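Ribonucleoside-diphosphate reductase small chain 2 (Saccharomyces cerevisiae, PDB 1JK0) serves as a small subunit of ribonucleotide reductase, the enzyme that makes deoxyribonucleotides for DNA synthesis, and is required for proper folding of RNR2 and assembly with the large subunits. Local coordinates at residues B[172-175]-B[176-179]. Numbering follows the deposited sequence.
Sequences DSLY and AERL
Glu177 folds back on Leu174, the N-cap residue of helix 175-188: the extended glutamate chain lets Leu174 N donate a hydrogen bond to Glu177 OE2, 3.3 Å away, from above the carboxylate plane. This is one half of a capping box, since the leucine has no polar side chain to return the bond. The helix start belongs to the ferritin-like helical fold of the small-chain family. Arg178 N binds Leu174 O at 2.9 Å, and Leu179 N binds Tyr175 O one residue on. The tightly packed side is that of Tyr175 and Leu179. Tyr175 CG lies opposite the backbone N (chi1 -179°), which swings the phenol outward beside the first turn, where Leu179 CD2 sits over one ring face, 3.5 Å from Tyr175 CE2; Leu230 of helix 207-232 touches both side chains, and Phe104 closes on Leu179. The Ser173 side is looser and partly exposed, as is Arg178. There Arg178 NH1 donates a hydrogen bond to Ser173 OG (3.1 Å), which sits 17° out of the guanidinium plane and also bonds Asn170 O, and a weak, bent one to Ser173 O at the guanidinium edge. Arg178 NH2 hydrogen-bonds Gln107 OE1 of helix 101-107. With an alanine here, Ser173 O and OG would probably lose their NH1 donor and Gln107 OE1 its NH2 partner. The arginine chain, bent at chi3 (-85°), lays one guanidinium face over Tyr175 N, which sits toward its rim.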
ATOM      1  N   ASP B 172      13.340  24.795  -5.814  1.00 65.35           N
ATOM      2  CA  ASP B 172      14.784  24.911  -5.887  1.00 63.86           C
ATOM      3  C   ASP B 172      15.475  24.100  -4.795  1.00 62.31           C
ATOM      4  O   ASP B 172      16.086  24.657  -3.879  1.00 62.27           O
ATOM      5  CB  ASP B 172      15.177  26.385  -5.802  1.00 65.02           C
ATOM      6  CG  ASP B 172      16.669  26.590  -5.835  1.00 66.89           C
ATOM      7  OD1 ASP B 172      17.340  25.991  -6.710  1.00 68.25           O
ATOM      8  OD2 ASP B 172      17.165  27.359  -4.985  1.00 65.54           O
ATOM      9  N   SER B 173      15.369  22.778  -4.909  1.00 60.23           N
ATOM     10  CA  SER B 173      15.978  21.851  -3.954  1.00 58.12           C
ATOM     11  C   SER B 173      16.517  20.601  -4.653  1.00 56.83           C
ATOM     12  O   SER B 173      16.053  20.236  -5.732  1.00 57.00           O
ATOM     13  CB  SER B 173      14.949  21.428  -2.904  1.00 58.10           C
ATOM     14  OG  SER B 173      13.858  20.751  -3.509  1.00 55.67           O
ATOM     15  N   LEU B 174      17.495  19.952  -4.030  1.00 55.06           N
ATOM     16  CA  LEU B 174      18.087  18.734  -4.576  1.00 53.09           C
ATOM     17  C   LEU B 174      17.727  17.529  -3.710  1.00 51.75           C
ATOM     18  O   LEU B 174      17.519  17.665  -2.502  1.00 52.48           O
ATOM     19  CB  LEU B 174      19.601  18.870  -4.643  1.00 54.34           C
ATOM     20  CG  LEU B 174      20.162  19.845  -5.675  1.00 55.47           C
ATOM     21  CD1 LEU B 174      21.672  19.969  -5.488  1.00 56.02           C
ATOM     22  CD2 LEU B 174      19.833  19.358  -7.073  1.00 54.69           C
ATOM     23  N   TYR B 175      17.671  16.353  -4.330  1.00 49.35           N
ATOM     24  CA  TYR B 175      17.317  15.114  -3.640  1.00 46.22           C
ATOM     25  C   TYR B 175      18.130  14.864  -2.377  1.00 45.69           C
ATOM     26  O   TYR B 175      17.575  14.570  -1.311  1.00 44.61           O
ATOM     27  CB  TYR B 175      17.475  13.926  -4.586  1.00 45.05           C
ATOM     28  CG  TYR B 175      17.107  12.605  -3.955  1.00 44.95           C
ATOM     29  CD1 TYR B 175      15.821  12.377  -3.479  1.00 44.29           C
ATOM     30  CD2 TYR B 175      18.051  11.587  -3.815  1.00 44.92           C
ATOM     31  CE1 TYR B 175      15.481  11.175  -2.878  1.00 44.27           C
ATOM     32  CE2 TYR B 175      17.719  10.380  -3.217  1.00 45.26           C
ATOM     33  CZ  TYR B 175      16.431  10.182  -2.751  1.00 44.58           C
ATOM     34  OH  TYR B 175      16.089   8.991  -2.161  1.00 44.68           O
ATOM     35  N   ALA B 176      19.448  14.975  -2.496  1.00 45.64           N
ATOM     36  CA  ALA B 176      20.310  14.758  -1.349  1.00 46.35           C
ATOM     37  C   ALA B 176      19.895  15.701  -0.235  1.00 47.13           C
ATOM     38  O   ALA B 176      19.829  15.303   0.923  1.00 47.77           O
ATOM     39  CB  ALA B 176      21.753  14.995  -1.726  1.00 46.35           C
ATOM     40  N   GLU B 177      19.611  16.953  -0.592  1.00 47.23           N
ATOM     41  CA  GLU B 177      19.191  17.940   0.389  1.00 47.82           C
ATOM     42  C   GLU B 177      17.893  17.519   1.067  1.00 47.85           C
ATOM     43  O   GLU B 177      17.846  17.371   2.298  1.00 47.65           O
ATOM     44  CB  GLU B 177      19.022  19.305  -0.273  1.00 50.31           C
ATOM     45  CG  GLU B 177      20.344  20.009  -0.537  1.00 53.61           C
ATOM     46  CD  GLU B 177      20.188  21.294  -1.327  1.00 55.30           C
ATOM     47  OE1 GLU B 177      21.225  21.936  -1.602  1.00 55.92           O
ATOM     48  OE2 GLU B 177      19.040  21.655  -1.676  1.00 54.63           O
ATOM     49  N   ARG B 178      16.848  17.317   0.267  1.00 46.07           N
ATOM     50  CA  ARG B 178      15.551  16.901   0.793  1.00 44.26           C
ATOM     51  C   ARG B 178      15.719  15.703   1.719  1.00 43.66           C
ATOM     52  O   ARG B 178      14.971  15.542   2.678  1.00 44.24           O
ATOM     53  CB  ARG B 178      14.604  16.516  -0.342  1.00 43.89           C
ATOM     54  CG  ARG B 178      14.421  17.577  -1.407  1.00 42.13           C
ATOM     55  CD  ARG B 178      13.158  17.323  -2.216  1.00 40.26           C
ATOM     56  NE  ARG B 178      13.332  16.391  -3.329  1.00 38.37           N
ATOM     57  CZ  ARG B 178      13.923  16.707  -4.474  1.00 37.35           C
ATOM     58  NH1 ARG B 178      14.402  17.928  -4.651  1.00 36.03           N
ATOM     59  NH2 ARG B 178      14.010  15.815  -5.451  1.00 35.94           N
ATOM     60  N   LEU B 179      16.696  14.854   1.428  1.00 42.49           N
ATOM     61  CA  LEU B 179      16.932  13.693   2.269  1.00 41.92           C
ATOM     62  C   LEU B 179      17.392  14.145   3.651  1.00 42.05           C
ATOM     63  O   LEU B 179      16.798  13.772   4.658  1.00 42.42           O
ATOM     64  CB  LEU B 179      17.981  12.784   1.622  1.00 40.47           C
ATOM     65  CG  LEU B 179      17.592  11.343   1.284  1.00 38.82           C
ATOM     66  CD1 LEU B 179      16.123  11.217   0.919  1.00 38.76           C
ATOM     67  CD2 LEU B 179      18.462  10.888   0.143  1.00 38.25           C
TER